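Local coordinates for catalase (Corynebacterium glutamicum atcc 13032, PDB 4B7H) that breaks down hydrogen peroxide to water and dioxygen as a haem catalase that also binds NADPH and is inhibited by nitric oxide, at the interface of chains A and B. Coordinates in Å, arbitrary orientation; residue numbers count along the deposited sequence, not the author numbering. Chains: chain A/B, Catalase.

Contact 1: the interface of chains A and B. Residues chain A 64, 320-321, 325, 367; chain B 383-387.
A:Gln325, directly after helix 319-324, turns its carboxamide onto the backbone of loop 383-387 of chain B, in the dimer interface of this tetrameric haem catalase. The amide lies along B:Gln386 and uses both ends. OE1 of A:Gln325 accepts a hydrogen bond from the backbone N of B:Gln386 at 2.9 Å, in the carbonyl plane and on a lone pair. NE2 of A:Gln325 gives a nearly straight bond to B:Gln386 O, also 2.9 Å, with the acceptor in the amide plane. Glutamine thus reads a main-chain N-H and C=O of one and the same residue. The side chain is extended beyond CG (chi2 -170°), which carries the amide across to the loop. A second bond from A:Gln325 NE2, to A:Ala321 O at 3.2 Å, ties the group back to the last turn of the preceding helix and should fix its rotation. OE1 also meets a water that in turn contacts the backbone N of B:Met385. B:Met385 itself has a left-handed backbone conformation (phi 55°).

Apolar groups flank the polar centre. The CD2 methyl of A:Leu367 packs against CE of B:Met385, whose chain is bent at chi2 and chi3, with the two side chains crossing at a slant. On the opposite flank A:Val64 sets CG1 beside B:Ser384, 3.8 Å from its CA. The ring of A:Phe320 turns its CE2-CZ edge to the backbone oxygen B:Gly383 O, while the extended side chain of B:Gln386 runs past it, ring and amide planes 42° apart. At the ring's CD2 edge, somewhat off its plane, the amide oxygen OE1 of B:Gln386 comes to 3.3 Å from CD2 of A:Phe320.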
ATOM      1  N   VAL A  64       5.926  -6.717  -6.360  1.00  7.78           N
ATOM      2  CA  VAL A  64       6.150  -5.630  -5.423  1.00  8.61           C
ATOM      3  C   VAL A  64       7.076  -4.632  -6.120  1.00  7.64           C
ATOM      4  O   VAL A  64       7.705  -4.979  -7.113  1.00  7.87           O
ATOM      5  CB  VAL A  64       6.777  -6.180  -4.132  1.00  8.52           C
ATOM      6  CG1 VAL A  64       5.796  -7.117  -3.444  1.00  9.73           C
ATOM      7  CG2 VAL A  64       8.082  -6.927  -4.436  1.00 10.09           C
ATOM      8  N   PHE A 320      12.953 -14.948  -3.975  1.00  7.11           N
ATOM      9  CA  PHE A 320      12.126 -13.788  -3.669  1.00  7.26           C
ATOM     10  C   PHE A 320      12.119 -13.515  -2.170  1.00  6.19           C
ATOM     11  O   PHE A 320      12.324 -12.375  -1.728  1.00  6.59           O
ATOM     12  CB  PHE A 320      10.693 -13.981  -4.174  1.00  8.46           C
ATOM     13  CG  PHE A 320       9.780 -12.830  -3.841  1.00  8.24           C
ATOM     14  CD1 PHE A 320       9.659 -11.758  -4.714  1.00  9.47           C
ATOM     15  CD2 PHE A 320       9.056 -12.813  -2.652  1.00  8.14           C
ATOM     16  CE1 PHE A 320       8.814 -10.690  -4.417  1.00 11.52           C
ATOM     17  CE2 PHE A 320       8.215 -11.750  -2.344  1.00  9.46           C
ATOM     18  CZ  PHE A 320       8.100 -10.684  -3.230  1.00 10.91           C
ATOM     19  N   ALA A 321      11.879 -14.557  -1.377  1.00  7.62           N
ATOM     20  CA  ALA A 321      11.692 -14.356   0.056  1.00  7.52           C
ATOM     21  C   ALA A 321      12.952 -13.869   0.758  1.00  7.33           C
ATOM     22  O   ALA A 321      12.860 -13.120   1.732  1.00  7.89           O
ATOM     23  CB  ALA A 321      11.178 -15.623   0.722  1.00  9.35           C
ATOM     24  N   GLN A 325      13.506  -9.632  -0.959  1.00  7.03           N
ATOM     25  CA  GLN A 325      13.016  -8.997   0.268  1.00  7.46           C
ATOM     26  C   GLN A 325      14.095  -8.639   1.296  1.00  7.07           C
ATOM     27  O   GLN A 325      13.770  -8.083   2.352  1.00  7.90           O
ATOM     28  CB  GLN A 325      11.986  -9.887   0.966  1.00  7.93           C
ATOM     29  CG  GLN A 325      10.710 -10.073   0.182  1.00  7.99           C
ATOM     30  CD  GLN A 325       9.620 -10.756   0.984  1.00  7.49           C
ATOM     31  OE1 GLN A 325       8.447 -10.372   0.904  1.00  8.72           O
ATOM     32  NE2 GLN A 325       9.996 -11.785   1.759  1.00  9.30           N
ATOM     33  N   LEU A 367      10.808  -9.752   8.822  1.00  8.39           N
ATOM     34  CA  LEU A 367      10.924 -10.876   7.896  1.00  8.13           C
ATOM     35  C   LEU A 367      12.156 -11.701   8.242  1.00  8.09           C
ATOM     36  O   LEU A 367      13.169 -11.152   8.684  1.00  8.61           O
ATOM     37  CB  LEU A 367      11.035 -10.394   6.455  1.00  6.75           C
ATOM     38  CG  LEU A 367       9.811  -9.670   5.901  1.00  7.50           C
ATOM     39  CD1 LEU A 367      10.131  -9.156   4.519  1.00  8.51           C
ATOM     40  CD2 LEU A 367       8.598 -10.591   5.864  1.00 10.24           C
TER
ATOM     41  N   GLY B 383       4.412 -11.955  -3.279  1.00  6.36           N
ATOM     42  CA  GLY B 383       3.584 -10.949  -2.630  1.00  7.15           C
ATOM     43  C   GLY B 383       4.335 -10.217  -1.516  1.00  7.42           C
ATOM     44  O   GLY B 383       5.339 -10.708  -0.977  1.00  7.50           O
ATOM     45  N   SER B 384       3.846  -9.027  -1.174  1.00  6.99           N
ATOM     46  CA  SER B 384       4.438  -8.208  -0.121  0.53  6.79           C
ATOM     47  C   SER B 384       4.560  -8.976   1.192  1.00  6.88           C
ATOM     48  O   SER B 384       3.653  -9.735   1.570  1.00  7.93           O
ATOM     49  CB  SER B 384       3.573  -6.968   0.127  0.53  7.63           C
ATOM     50  OG  SER B 384       3.523  -6.133  -1.014  0.53  6.98           O
ATOM     51  N   MET B 385       5.673  -8.768   1.893  1.00  5.88           N
ATOM     52  CA  MET B 385       5.832  -9.290   3.246  1.00  6.36           C
ATOM     53  C   MET B 385       5.612 -10.804   3.301  1.00  7.24           C
ATOM     54  O   MET B 385       4.848 -11.317   4.135  1.00  9.27           O
ATOM     55  CB  MET B 385       4.890  -8.561   4.225  1.00  7.75           C
ATOM     56  CG  MET B 385       5.296  -7.107   4.504  1.00  8.73           C
ATOM     57  SD  MET B 385       6.820  -6.967   5.453  1.00  9.41           S
ATOM     58  CE  MET B 385       6.269  -7.611   7.015  1.00 10.22           C
ATOM     59  N   GLN B 386       6.280 -11.520   2.403  1.00  7.02           N
ATOM     60  CA  GLN B 386       6.226 -12.978   2.432  1.00  7.88           C
ATOM     61  C   GLN B 386       7.118 -13.506   3.558  1.00  9.35           C
ATOM     62  O   GLN B 386       8.348 -13.458   3.461  1.00 10.39           O
ATOM     63  CB  GLN B 386       6.646 -13.591   1.086  1.00  8.38           C
ATOM     64  CG  GLN B 386       6.535 -15.117   1.120  1.00  8.54           C
ATOM     65  CD  GLN B 386       6.962 -15.831  -0.151  1.00  8.97           C
ATOM     66  OE1 GLN B 386       7.582 -15.251  -1.041  1.00 10.96           O
ATOM     67  NE2 GLN B 386       6.639 -17.128  -0.226  1.00 10.92           N
ATOM     68  N   TYR B 387       6.492 -13.987   4.630  1.00 11.04           N
ATOM     69  CA  TYR B 387       7.267 -14.562   5.734  0.51 10.07           C
ATOM     70  C   TYR B 387       7.465 -16.044   5.528  1.00 11.54           C
ATOM     71  O   TYR B 387       8.568 -16.553   5.757  1.00 18.69           O
ATOM     72  CB  TYR B 387       6.585 -14.331   7.076  0.51 10.12           C
ATOM     73  CG  TYR B 387       7.363 -14.765   8.314  0.51  7.94           C
ATOM     74  CD1 TYR B 387       7.723 -16.100   8.530  0.51  8.32           C
ATOM     75  CD2 TYR B 387       7.694 -13.843   9.296  0.51  7.28           C
ATOM     76  CE1 TYR B 387       8.403 -16.484   9.657  0.51  7.28           C
ATOM     77  CE2 TYR B 387       8.366 -14.229  10.443  0.51  7.10           C
ATOM     78  CZ  TYR B 387       8.717 -15.535  10.616  0.51  8.48           C
ATOM     79  OH  TYR B 387       9.397 -15.884  11.759  0.51 11.72           O
TER
HETATM   80  O   HOH W   1       7.818  -7.797   0.092  1.00  9.87           O

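Contact 2: the interface of chains A and B. Residues chain A 134-135, 333-335, 408; chain B 27-29.
B:Pro29 packs between A:Tyr408 and A:Pro335, where the amino-terminal arm of one catalase subunit runs over its neighbour, part of the arm exchange typical of the catalase family. From CB to CD the pyrrolidine ring passes from one neighbour to the other. CB of B:Pro29 meets the phenol ring of A:Tyr408 at CD2, 3.7 Å away. The adjacent ring carbon CE2 of A:Tyr408 is almost as near to CB of B:Pro29, at 3.8 Å, so the methylene sits against the CD2-CE2 side of the ring, tilted off its plane, rather than over its centre. A:Tyr408 has CG between the backbone N and the carbonyl carbon (chi1 61°), the crowded position, and this rotamer directs that side of the phenol at the proline. CG of B:Pro29, the tip, turns to the other neighbour and stands 4.1 Å from CG of A:Pro335. CD of B:Pro29 makes the nearer approach, 3.7 Å to the same CG of A:Pro335. The two prolines thus meet tip to tip, through CG and CD, without stacking their rings.

One residue earlier, the arm lies against main chain. The methyl CB of B:Ala28 points at the carbonyl oxygen of A:Ile333, 3.5 Å away, and has the carbonyl of A:Glu134 as a further neighbour. That second oxygen, A:Glu134 O, comes closer to CA of B:Ala28, at 3.3 Å. A:Glu134 occupies the turn joining strands 125-132 and 135-142, and its backbone, more than its carboxylate, faces the arm. Nitrogen and oxygen atoms of the two sides stay beyond bonding range of one another here. At the start of the stretch, where neither residue has a side chain, CA of B:Gly27 lies 4.0 Å from CA of A:Gly135.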
ATOM      1  N   GLU A 134      25.828  -8.397  18.206  1.00 11.01           N
ATOM      2  CA  GLU A 134      25.375  -7.072  18.640  1.00 10.39           C
ATOM      3  C   GLU A 134      24.505  -6.410  17.572  1.00 10.29           C
ATOM      4  O   GLU A 134      24.352  -5.184  17.545  1.00 11.10           O
ATOM      5  CB  GLU A 134      26.560  -6.189  19.069  1.00 11.79           C
ATOM      6  CG  GLU A 134      27.268  -6.791  20.285  1.00 12.57           C
ATOM      7  CD  GLU A 134      28.447  -6.001  20.838  1.00 16.10           C
ATOM      8  OE1 GLU A 134      28.905  -5.028  20.210  1.00 15.15           O
ATOM      9  OE2 GLU A 134      28.933  -6.385  21.927  1.00 20.39           O
ATOM     10  N   GLY A 135      23.918  -7.235  16.708  1.00  8.97           N
ATOM     11  CA  GLY A 135      22.995  -6.760  15.689  1.00 10.57           C
ATOM     12  C   GLY A 135      23.488  -6.993  14.271  1.00  8.75           C
ATOM     13  O   GLY A 135      24.633  -7.402  14.055  1.00 10.16           O
ATOM     14  N   ILE A 333      24.485  -0.088  11.475  1.00  9.41           N
ATOM     15  CA  ILE A 333      25.784  -0.111  12.120  1.00  9.93           C
ATOM     16  C   ILE A 333      25.668  -0.702  13.522  1.00  9.93           C
ATOM     17  O   ILE A 333      24.562  -0.872  14.052  1.00 10.15           O
ATOM     18  CB  ILE A 333      26.438   1.283  12.142  1.00  9.38           C
ATOM     19  CG1 ILE A 333      25.576   2.295  12.910  1.00  9.71           C
ATOM     20  CG2 ILE A 333      26.722   1.756  10.716  1.00 11.22           C
ATOM     21  CD1 ILE A 333      26.257   3.647  13.085  1.00 11.31           C
ATOM     22  N   VAL A 334      26.817  -1.034  14.106  1.00  9.53           N
ATOM     23  CA  VAL A 334      26.885  -1.700  15.403  1.00  8.92           C
ATOM     24  C   VAL A 334      27.957  -0.993  16.240  1.00  9.58           C
ATOM     25  O   VAL A 334      28.752  -0.221  15.697  1.00 10.57           O
ATOM     26  CB  VAL A 334      27.233  -3.207  15.246  1.00  8.70           C
ATOM     27  CG1 VAL A 334      26.074  -3.976  14.627  1.00 10.33           C
ATOM     28  CG2 VAL A 334      28.505  -3.383  14.426  1.00  9.48           C
ATOM     29  N   PRO A 335      27.989  -1.244  17.565  1.00  9.52           N
ATOM     30  CA  PRO A 335      29.032  -0.627  18.393  1.00  9.23           C
ATOM     31  C   PRO A 335      30.434  -0.903  17.855  1.00 10.15           C
ATOM     32  O   PRO A 335      30.709  -2.017  17.408  1.00 10.15           O
ATOM     33  CB  PRO A 335      28.842  -1.310  19.755  1.00  9.89           C
ATOM     34  CG  PRO A 335      27.384  -1.639  19.795  1.00 10.67           C
ATOM     35  CD  PRO A 335      27.021  -2.004  18.376  1.00 10.32           C
ATOM     36  N   TYR A 408      20.969   2.802  26.723  1.00  8.35           N
ATOM     37  CA  TYR A 408      22.080   2.542  27.638  1.00  9.76           C
ATOM     38  C   TYR A 408      22.636   3.807  28.304  1.00  9.86           C
ATOM     39  O   TYR A 408      23.318   3.714  29.325  1.00 11.93           O
ATOM     40  CB  TYR A 408      23.190   1.706  26.980  1.00 10.45           C
ATOM     41  CG  TYR A 408      23.857   2.340  25.771  1.00  9.88           C
ATOM     42  CD1 TYR A 408      24.810   3.342  25.924  1.00 11.04           C
ATOM     43  CD2 TYR A 408      23.550   1.914  24.484  1.00 10.29           C
ATOM     44  CE1 TYR A 408      25.426   3.915  24.825  1.00 11.40           C
ATOM     45  CE2 TYR A 408      24.160   2.476  23.383  1.00 11.55           C
ATOM     46  CZ  TYR A 408      25.092   3.478  23.558  1.00 10.39           C
ATOM     47  OH  TYR A 408      25.697   4.035  22.453  1.00 12.15           O
TER
ATOM     48  N   GLY B  27      18.956  -4.757  15.961  1.00  8.27           N
ATOM     49  CA  GLY B  27      19.533  -5.419  17.124  1.00 10.04           C
ATOM     50  C   GLY B  27      20.641  -4.662  17.848  1.00  9.01           C
ATOM     51  O   GLY B  27      21.082  -5.117  18.903  1.00 11.10           O
ATOM     52  N   ALA B  28      21.103  -3.535  17.300  1.00  9.25           N
ATOM     53  CA  ALA B  28      22.155  -2.742  17.943  1.00 11.07           C
ATOM     54  C   ALA B  28      21.593  -1.951  19.124  1.00  9.79           C
ATOM     55  O   ALA B  28      20.438  -1.532  19.105  1.00  9.64           O
ATOM     56  CB  ALA B  28      22.818  -1.805  16.936  1.00 12.97           C
ATOM     57  N   PRO B  29      22.408  -1.738  20.165  1.00  9.82           N
ATOM     58  CA  PRO B  29      21.913  -1.037  21.358  1.00  9.24           C
ATOM     59  C   PRO B  29      21.456   0.399  21.092  1.00  9.67           C
ATOM     60  O   PRO B  29      22.109   1.135  20.349  1.00 10.48           O
ATOM     61  CB  PRO B  29      23.133  -1.024  22.286  1.00 10.90           C
ATOM     62  CG  PRO B  29      23.940  -2.212  21.861  1.00 13.20           C
ATOM     63  CD  PRO B  29      23.750  -2.310  20.370  1.00 11.65           C
TER

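Contact 1 and contact 2 lie about 25 Å apart, measured between the centres of their C-alpha atoms, and share no residue. Each brings a different loop of chain B onto chain A: residues 383-387 in contact 1 and the amino-terminal stretch 27-29 in contact 2. Polar pairing to backbone groups marks the first, apolar packing the second. Two-fold symmetry repeats both with the chains exchanged, so each subunit gives and receives both segments. Spreading the attachment over distant stretches of sequence fits the interlocked subunits of tetrameric catalases and probably steadies the assembly.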